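Local coordinates for zinc-type alcohol dehydrogenase-like protein YAHK (PDB 1UUF) that reduces a wide range of aldehydes to the corresponding alcohols as a zinc-dependent reductase, with a strong preference for NADPH over NADH, at residues G73-I84 and M130-T138; I54-D63 and G147-V155. All blocks are in the same frame, centred on the assembly; numbering follows the deposited sequence.

Contact 1: residues G73-I84 and M130-T138; sequences GTVYPCVPGHEI and MTGTYNSPT. With ZN (zinc ion), chain C.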
loop_
_atom_site.group_PDB
_atom_site.type_symbol
_atom_site.label_atom_id
_atom_site.label_comp_id
_atom_site.label_asym_id
_atom_site.label_seq_id
_atom_site.Cartn_x
_atom_site.Cartn_y
_atom_site.Cartn_z
ATOM N N GLY A 73 -10.973 23.039 -10.287
ATOM C CA GLY A 73 -12.047 22.853 -11.244
ATOM C C GLY A 73 -13.336 23.413 -10.678
ATOM O O GLY A 73 -14.423 22.903 -10.946
ATOM N N THR A 74 -13.207 24.475 -9.890
ATOM C CA THR A 74 -14.355 25.107 -9.261
ATOM C C THR A 74 -15.248 25.878 -10.221
ATOM O O THR A 74 -14.775 26.670 -11.040
ATOM C CB THR A 74 -13.913 26.068 -8.140
ATOM O OG1 THR A 74 -13.183 25.339 -7.147
ATOM C CG2 THR A 74 -15.122 26.724 -7.492
ATOM N N VAL A 75 -16.548 25.632 -10.109
ATOM C CA VAL A 75 -17.541 26.306 -10.926
ATOM C C VAL A 75 -18.231 27.308 -10.010
ATOM O O VAL A 75 -18.620 26.968 -8.892
ATOM C CB VAL A 75 -18.592 25.316 -11.471
ATOM C CG1 VAL A 75 -19.591 26.049 -12.355
ATOM C CG2 VAL A 75 -17.903 24.208 -12.248
ATOM N N TYR A 76 -18.377 28.542 -10.478
ATOM C CA TYR A 76 -19.009 29.574 -9.670
ATOM C C TYR A 76 -20.423 29.908 -10.126
ATOM O O TYR A 76 -20.767 29.740 -11.297
ATOM C CB TYR A 76 -18.146 30.837 -9.669
ATOM C CG TYR A 76 -16.726 30.576 -9.233
ATOM C CD1 TYR A 76 -15.785 30.074 -10.130
ATOM C CD2 TYR A 76 -16.329 30.792 -7.915
ATOM C CE1 TYR A 76 -14.485 29.796 -9.728
ATOM C CE2 TYR A 76 -15.032 30.514 -7.502
ATOM C CZ TYR A 76 -14.116 30.017 -8.415
ATOM O OH TYR A 76 -12.831 29.745 -8.019
ATOM N N PRO A 77 -21.267 30.382 -9.195
ATOM C CA PRO A 77 -20.905 30.590 -7.788
ATOM C C PRO A 77 -20.616 29.279 -7.064
ATOM O O PRO A 77 -21.163 28.233 -7.416
ATOM C CB PRO A 77 -22.127 31.308 -7.225
ATOM C CG PRO A 77 -23.243 30.727 -8.023
ATOM C CD PRO A 77 -22.677 30.735 -9.426
ATOM N N CYS A 78 -19.744 29.339 -6.064
ATOM C CA CYS A 78 -19.400 28.155 -5.294
ATOM C C CYS A 78 -19.916 28.268 -3.867
ATOM O O CYS A 78 -19.550 29.190 -3.140
ATOM C CB CYS A 78 -17.888 27.952 -5.261
ATOM S SG CYS A 78 -17.376 26.538 -4.246
ATOM N N VAL A 79 -20.770 27.326 -3.474
ATOM C CA VAL A 79 -21.321 27.302 -2.125
ATOM C C VAL A 79 -20.839 25.995 -1.508
ATOM O O VAL A 79 -21.400 24.929 -1.774
ATOM C CB VAL A 79 -22.861 27.329 -2.140
ATOM C CG1 VAL A 79 -23.404 27.156 -0.718
ATOM C CG2 VAL A 79 -23.348 28.650 -2.723
ATOM N N PRO A 80 -19.775 26.062 -0.695
ATOM C CA PRO A 80 -19.204 24.882 -0.040
ATOM C C PRO A 80 -20.064 24.341 1.095
ATOM O O PRO A 80 -21.217 24.738 1.272
ATOM C CB PRO A 80 -17.853 25.385 0.476
ATOM C CG PRO A 80 -17.583 26.637 -0.338
ATOM C CD PRO A 80 -18.937 27.246 -0.445
ATOM N N GLY A 81 -19.472 23.434 1.863
ATOM C CA GLY A 81 -20.160 22.839 2.991
ATOM C C GLY A 81 -20.690 21.446 2.731
ATOM O O GLY A 81 -21.573 21.261 1.899
ATOM N N HIS A 82 -20.146 20.454 3.427
ATOM C CA HIS A 82 -20.639 19.096 3.265
ATOM C C HIS A 82 -20.549 18.236 4.523
ATOM O O HIS A 82 -20.285 17.040 4.463
ATOM C CB HIS A 82 -19.988 18.401 2.055
ATOM C CG HIS A 82 -18.493 18.334 2.092
ATOM N ND1 HIS A 82 -17.740 18.168 0.947
ATOM C CD2 HIS A 82 -17.612 18.363 3.121
ATOM C CE1 HIS A 82 -16.461 18.098 1.271
ATOM N NE2 HIS A 82 -16.358 18.215 2.581
ATOM N N GLU A 83 -20.770 18.884 5.663
ATOM C CA GLU A 83 -20.804 18.243 6.975
ATOM C C GLU A 83 -22.101 18.840 7.510
ATOM O O GLU A 83 -22.115 19.645 8.441
ATOM C CB GLU A 83 -19.600 18.658 7.828
ATOM C CG GLU A 83 -18.262 18.198 7.248
ATOM C CD GLU A 83 -17.109 18.319 8.232
ATOM O OE1 GLU A 83 -17.113 19.266 9.045
ATOM O OE2 GLU A 83 -16.190 17.473 8.179
ATOM N N ILE A 84 -23.190 18.424 6.871
ATOM C CA ILE A 84 -24.542 18.915 7.128
ATOM C C ILE A 84 -25.457 18.104 8.043
ATOM O O ILE A 84 -25.578 16.891 7.896
ATOM C CB ILE A 84 -25.284 19.067 5.772
ATOM C CG1 ILE A 84 -24.492 19.996 4.850
ATOM C CG2 ILE A 84 -26.698 19.602 5.983
ATOM C CD1 ILE A 84 -24.894 19.887 3.384
ATOM N N MET A 130 -19.819 9.788 -9.077
ATOM C CA MET A 130 -20.415 10.258 -7.841
ATOM C C MET A 130 -20.659 11.761 -7.933
ATOM O O MET A 130 -19.815 12.507 -8.437
ATOM C CB MET A 130 -19.486 9.935 -6.667
ATOM C CG MET A 130 -20.009 10.354 -5.306
ATOM S SD MET A 130 -19.407 11.972 -4.801
ATOM C CE MET A 130 -17.812 11.505 -4.142
ATOM N N THR A 131 -21.826 12.197 -7.467
ATOM C CA THR A 131 -22.174 13.612 -7.475
ATOM C C THR A 131 -21.851 14.182 -6.099
ATOM O O THR A 131 -22.475 13.811 -5.106
ATOM C CB THR A 131 -23.677 13.828 -7.752
ATOM O OG1 THR A 131 -24.004 13.318 -9.052
ATOM C CG2 THR A 131 -24.024 15.318 -7.699
ATOM N N GLY A 132 -20.866 15.073 -6.045
ATOM C CA GLY A 132 -20.482 15.673 -4.781
ATOM C C GLY A 132 -21.492 16.701 -4.311
ATOM O O GLY A 132 -22.176 17.332 -5.113
ATOM N N THR A 133 -21.572 16.875 -2.997
ATOM C CA THR A 133 -22.501 17.817 -2.394
ATOM C C THR A 133 -22.339 19.214 -2.985
ATOM O O THR A 133 -23.298 19.981 -3.040
ATOM C CB THR A 133 -22.312 17.812 -0.876
ATOM O OG1 THR A 133 -22.447 16.460 -0.422
ATOM C CG2 THR A 133 -23.363 18.673 -0.186
ATOM N N TYR A 134 -21.124 19.544 -3.413
ATOM C CA TYR A 134 -20.892 20.822 -4.079
ATOM C C TYR A 134 -19.868 20.676 -5.202
ATOM O O TYR A 134 -18.971 19.834 -5.134
ATOM C CB TYR A 134 -20.477 21.928 -3.088
ATOM C CG TYR A 134 -19.235 21.679 -2.265
ATOM C CD1 TYR A 134 -17.962 21.783 -2.824
ATOM C CD2 TYR A 134 -19.334 21.390 -0.905
ATOM C CE1 TYR A 134 -16.818 21.611 -2.042
ATOM C CE2 TYR A 134 -18.202 21.214 -0.118
ATOM C CZ TYR A 134 -16.948 21.328 -0.690
ATOM O OH TYR A 134 -15.833 21.166 0.097
ATOM N N ASN A 135 -20.063 21.472 -6.251
ATOM C CA ASN A 135 -19.195 21.524 -7.429
ATOM C C ASN A 135 -19.347 20.419 -8.476
ATOM O O ASN A 135 -18.505 20.296 -9.366
ATOM C CB ASN A 135 -17.724 21.601 -7.010
ATOM C CG ASN A 135 -16.842 22.181 -8.105
ATOM O OD1 ASN A 135 -15.972 21.501 -8.656
ATOM N ND2 ASN A 135 -17.070 23.444 -8.430
ATOM N N SER A 136 -20.406 19.620 -8.388
ATOM C CA SER A 136 -20.613 18.556 -9.367
ATOM C C SER A 136 -21.777 18.876 -10.298
ATOM O O SER A 136 -22.725 19.548 -9.908
ATOM C CB SER A 136 -20.883 17.220 -8.665
ATOM O OG SER A 136 -19.695 16.680 -8.123
ATOM N N PRO A 137 -21.716 18.401 -11.552
ATOM C CA PRO A 137 -22.814 18.680 -12.482
ATOM C C PRO A 137 -24.134 18.062 -12.023
ATOM O O PRO A 137 -24.160 16.952 -11.487
ATOM C CB PRO A 137 -22.310 18.090 -13.803
ATOM C CG PRO A 137 -21.368 17.007 -13.369
ATOM C CD PRO A 137 -20.636 17.657 -12.219
ATOM N N THR A 138 -25.222 18.793 -12.234
ATOM C CA THR A 138 -26.558 18.350 -11.847
ATOM C C THR A 138 -27.608 19.055 -12.696
ATOM O O THR A 138 -27.380 20.162 -13.182
ATOM C CB THR A 138 -26.847 18.682 -10.363
ATOM O OG1 THR A 138 -28.232 18.445 -10.076
ATOM C CG2 THR A 138 -26.535 20.145 -10.078
HETATM ZN ZN ZN C . -14.727 17.346 3.732
HETATM O O HOH W 1 -18.640 18.087 -1.717
HETATM O O HOH W 2 -13.360 16.467 2.118
#
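H82 and Y134 both hold CG between the backbone N and the carbonyl carbon (chi1 57° and 58°), and these matching torsions swing the two rings alongside each other. The planes are near parallel (18°) but strongly offset, with little of one ring over the other; the centroids are 4.8 Å apart, and H82 ND1 comes 3.3 Å from Y134 CE2. P80 CA sits over one face of the phenol in a CH-pi contact, 3.8 Å from the centroid of the Y134 ring. Against the opposite face rests water 1, which takes a hydrogen from H82 ND1 at 2.8 Å and a weak one from Y134 N. The other ring nitrogen, H82 NE2, binds the catalytic zinc at 2.2 Å, alongside C60, C178 and water 2. At the base of the histidine side chain, T133 CB packs against H82 CB at 3.8 Å, while T133 OG1 is bonded to G107 O. Farther along, the N135 amide lies against the backbone of G73 to V75. The contact joins loop 73-84 of the GroES-like domain to the loop that follows strand 131-132. Y134 OH makes a weak bond to D63 OD1. An alanine in place of Y134 would probably open a gap between P80 CA and the imidazole, strip water 1 of the ring face it rests on and cost D63 OD1 that weak bond. Since ND1 donates to water 1, it carries the proton and NE2 is left to coordinate zinc; second-shell Y134 flanks both ring and water, consistent with restricted rotation of H82.

Contact 2: residues I54-D63 and G147-V155; sequences IAYCGVCHSD and GGYSQQIVV. With ZN (zinc ion), chain C.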
loop_
_atom_site.group_PDB
_atom_site.type_symbol
_atom_site.label_atom_id
_atom_site.label_comp_id
_atom_site.label_asym_id
_atom_site.label_seq_id
_atom_site.Cartn_x
_atom_site.Cartn_y
_atom_site.Cartn_z
ATOM N N ILE A 54 -31.428 22.917 7.102
ATOM C CA ILE A 54 -30.104 22.796 7.701
ATOM C C ILE A 54 -29.937 23.569 9.000
ATOM O O ILE A 54 -30.186 24.774 9.065
ATOM C CB ILE A 54 -29.016 23.231 6.698
ATOM C CG1 ILE A 54 -29.120 22.381 5.429
ATOM C CG2 ILE A 54 -27.634 23.065 7.316
ATOM C CD1 ILE A 54 -28.086 22.723 4.370
ATOM N N ALA A 55 -29.511 22.863 10.043
ATOM C CA ALA A 55 -29.305 23.487 11.341
ATOM C C ALA A 55 -27.851 23.902 11.496
ATOM O O ALA A 55 -27.560 25.024 11.913
ATOM C CB ALA A 55 -29.700 22.523 12.456
ATOM N N TYR A 56 -26.939 22.997 11.153
ATOM C CA TYR A 56 -25.513 23.278 11.266
ATOM C C TYR A 56 -24.713 22.664 10.129
ATOM O O TYR A 56 -25.127 21.677 9.521
ATOM C CB TYR A 56 -24.958 22.739 12.589
ATOM C CG TYR A 56 -25.709 23.217 13.807
ATOM C CD1 TYR A 56 -26.741 22.454 14.358
ATOM C CD2 TYR A 56 -25.427 24.457 14.376
ATOM C CE1 TYR A 56 -27.473 22.919 15.447
ATOM C CE2 TYR A 56 -26.154 24.932 15.463
ATOM C CZ TYR A 56 -27.176 24.159 15.990
ATOM O OH TYR A 56 -27.915 24.636 17.049
ATOM N N CYS A 57 -23.559 23.258 9.848
ATOM C CA CYS A 57 -22.681 22.745 8.805
ATOM C C CYS A 57 -21.230 22.911 9.233
ATOM O O CYS A 57 -20.779 24.023 9.504
ATOM C CB CYS A 57 -22.911 23.472 7.476
ATOM S SG CYS A 57 -21.962 22.742 6.097
ATOM N N GLY A 58 -20.509 21.797 9.301
ATOM C CA GLY A 58 -19.112 21.842 9.683
ATOM C C GLY A 58 -18.276 22.458 8.576
ATOM O O GLY A 58 -18.644 22.393 7.403
ATOM N N VAL A 59 -17.160 23.073 8.948
ATOM C CA VAL A 59 -16.280 23.695 7.968
ATOM C C VAL A 59 -15.091 22.765 7.739
ATOM O O VAL A 59 -14.322 22.476 8.657
ATOM C CB VAL A 59 -15.799 25.072 8.462
ATOM C CG1 VAL A 59 -14.903 25.722 7.415
ATOM C CG2 VAL A 59 -17.011 25.963 8.753
ATOM N N CYS A 60 -14.962 22.293 6.502
ATOM C CA CYS A 60 -13.904 21.357 6.121
ATOM C C CYS A 60 -12.832 22.033 5.274
ATOM O O CYS A 60 -13.107 23.008 4.575
ATOM C CB CYS A 60 -14.513 20.190 5.333
ATOM S SG CYS A 60 -13.322 18.955 4.761
ATOM N N HIS A 61 -11.609 21.522 5.340
ATOM C CA HIS A 61 -10.533 22.097 4.545
ATOM C C HIS A 61 -10.858 22.002 3.057
ATOM O O HIS A 61 -10.358 22.792 2.255
ATOM C CB HIS A 61 -9.201 21.405 4.841
ATOM C CG HIS A 61 -8.469 21.985 6.012
ATOM N ND1 HIS A 61 -8.821 21.724 7.319
ATOM C CD2 HIS A 61 -7.424 22.847 6.069
ATOM C CE1 HIS A 61 -8.025 22.399 8.131
ATOM N NE2 HIS A 61 -7.170 23.088 7.397
ATOM N N SER A 62 -11.697 21.042 2.680
ATOM C CA SER A 62 -12.061 20.914 1.277
ATOM C C SER A 62 -12.887 22.112 0.825
ATOM O O SER A 62 -12.875 22.470 -0.356
ATOM C CB SER A 62 -12.837 19.617 1.028
ATOM O OG SER A 62 -11.973 18.495 1.122
ATOM N N ASP A 63 -13.602 22.736 1.761
ATOM C CA ASP A 63 -14.415 23.905 1.431
ATOM C C ASP A 63 -13.468 25.043 1.069
ATOM O O ASP A 63 -13.641 25.725 0.061
ATOM C CB ASP A 63 -15.267 24.357 2.623
ATOM C CG ASP A 63 -16.232 23.293 3.107
ATOM O OD1 ASP A 63 -16.581 22.383 2.325
ATOM O OD2 ASP A 63 -16.662 23.388 4.278
ATOM N N GLY A 147 -23.534 23.496 -1.899
ATOM C CA GLY A 147 -23.445 22.858 -0.593
ATOM C C GLY A 147 -24.252 23.294 0.617
ATOM O O GLY A 147 -25.282 23.959 0.512
ATOM N N GLY A 148 -23.741 22.905 1.784
ATOM C CA GLY A 148 -24.394 23.179 3.053
ATOM C C GLY A 148 -24.296 24.546 3.700
ATOM O O GLY A 148 -24.858 24.741 4.779
ATOM N N TYR A 149 -23.578 25.484 3.090
ATOM C CA TYR A 149 -23.502 26.833 3.651
ATOM C C TYR A 149 -24.795 27.502 3.202
ATOM O O TYR A 149 -24.776 28.569 2.585
ATOM C CB TYR A 149 -22.328 27.619 3.070
ATOM C CG TYR A 149 -20.943 27.217 3.523
ATOM C CD1 TYR A 149 -20.726 26.093 4.319
ATOM C CD2 TYR A 149 -19.836 27.953 3.109
ATOM C CE1 TYR A 149 -19.423 25.714 4.685
ATOM C CE2 TYR A 149 -18.549 27.588 3.461
ATOM C CZ TYR A 149 -18.345 26.469 4.245
ATOM O OH TYR A 149 -17.053 26.113 4.550
ATOM N N SER A 150 -25.916 26.858 3.501
ATOM C CA SER A 150 -27.219 27.364 3.096
ATOM C C SER A 150 -28.305 26.964 4.088
ATOM O O SER A 150 -28.060 26.186 5.014
ATOM C CB SER A 150 -27.556 26.826 1.705
ATOM O OG SER A 150 -27.478 25.411 1.686
ATOM N N GLN A 151 -29.509 27.491 3.883
ATOM C CA GLN A 151 -30.634 27.214 4.769
ATOM C C GLN A 151 -31.318 25.874 4.538
ATOM O O GLN A 151 -31.857 25.285 5.474
ATOM C CB GLN A 151 -31.693 28.310 4.644
ATOM C CG GLN A 151 -31.231 29.701 5.008
ATOM C CD GLN A 151 -32.358 30.708 4.899
ATOM O OE1 GLN A 151 -32.968 30.861 3.840
ATOM N NE2 GLN A 151 -32.647 31.391 5.999
ATOM N N GLN A 152 -31.317 25.411 3.291
ATOM C CA GLN A 152 -31.968 24.153 2.938
ATOM C C GLN A 152 -31.223 23.392 1.849
ATOM O O GLN A 152 -30.435 23.963 1.101
ATOM C CB GLN A 152 -33.401 24.418 2.448
ATOM C CG GLN A 152 -34.370 24.905 3.518
ATOM C CD GLN A 152 -35.749 25.236 2.962
ATOM O OE1 GLN A 152 -36.688 25.490 3.718
ATOM N NE2 GLN A 152 -35.875 25.245 1.637
ATOM N N ILE A 153 -31.479 22.089 1.776
ATOM C CA ILE A 153 -30.875 21.247 0.753
ATOM C C ILE A 153 -31.861 20.112 0.488
ATOM O O ILE A 153 -32.614 19.723 1.380
ATOM C CB ILE A 153 -29.488 20.698 1.207
ATOM C CG1 ILE A 153 -28.770 20.036 0.021
ATOM C CG2 ILE A 153 -29.661 19.715 2.360
ATOM C CD1 ILE A 153 -27.300 19.716 0.287
ATOM N N VAL A 154 -31.892 19.621 -0.749
ATOM C CA VAL A 154 -32.792 18.535 -1.129
ATOM C C VAL A 154 -31.926 17.398 -1.654
ATOM O O VAL A 154 -31.165 17.572 -2.606
ATOM C CB VAL A 154 -33.787 18.992 -2.223
ATOM C CG1 VAL A 154 -34.706 17.842 -2.609
ATOM C CG2 VAL A 154 -34.600 20.171 -1.715
ATOM N N VAL A 155 -32.046 16.231 -1.029
ATOM C CA VAL A 155 -31.222 15.085 -1.393
ATOM C C VAL A 155 -32.014 13.787 -1.506
ATOM O O VAL A 155 -32.948 13.551 -0.738
ATOM C CB VAL A 155 -30.112 14.875 -0.327
ATOM C CG1 VAL A 155 -29.156 13.761 -0.755
ATOM C CG2 VAL A 155 -29.360 16.178 -0.095
HETATM ZN ZN ZN C . -14.727 17.346 3.732
HETATM O O HOH W 2 -13.360 16.467 2.118
#
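I54 drives its side chain against the turn at G148 and S150 and the start of the strand at I153. Its CD1 stands 3.5 Å from S150 O and 3.9 Å from I153 CG2, a methyl resting on a mixed floor of carbonyl oxygen and aliphatic carbon; the carbonyls of G148 and S150 are themselves bonded to N364. The backbone holds the same end: I54 N donates to Q151 O at 2.9 Å, bent to 146° and reaching the oxygen from above the carbonyl plane. Y149 starts off away from segment 54-63, yet with CG anti to the carbonyl carbon and beside the backbone N (chi1 -72°) its ring comes back along it. C57 SG meets that ring at the edge, in its plane, 4.0 Å from Y149 CD1, a cysteine sulfur-aromatic contact; C57 CB also abuts G148 O at 3.6 Å, and a side chain on G148 would run into the sulfur. Here, in the GroES-like domain, strand 49-58 pairs antiparallel with strand 152-156, and a classic beta bulge at A55 and Y56 faces V85. At its far end the Y149 hydroxyl lies 2.8 Å from D63 OD2, a weak bond, with ring and carboxylate planes 84° apart; the hydroxyl also bonds to Y348 OH, so its proton is not settled on D63. D63 OD2 also accepts from C60 N at 3.0 Å, above the carboxylate plane. C60, the N-cap of helix 61-68, forms a capping box with D63, and its SG takes a capping bond from S62 N. C60 SG binds the catalytic zinc at 2.4 Å.

How the contacts relate
Contact 1 is nested in the chain loop that contact 2 closes, and their centres lie about 10 Å apart within one GroES-like domain. They share the catalytic zinc: 73-84 supplies H82 and 54-63 supplies C60, C178 completes the protein ligands, and water 2, also bonded to S62 OG, touches both. D63 ties the two, its OD1 2.6 Å from Y134 OH in a probable, weak hydrogen bond, while the same OD1 accepts from G81 N. Elsewhere V79 O meets G147 N at 2.6 Å, a probable hydrogen bond, and packing joins I84 CD1 to G148 CA (3.3 Å) and G81 CA to Y149 CE1 (3.4 Å).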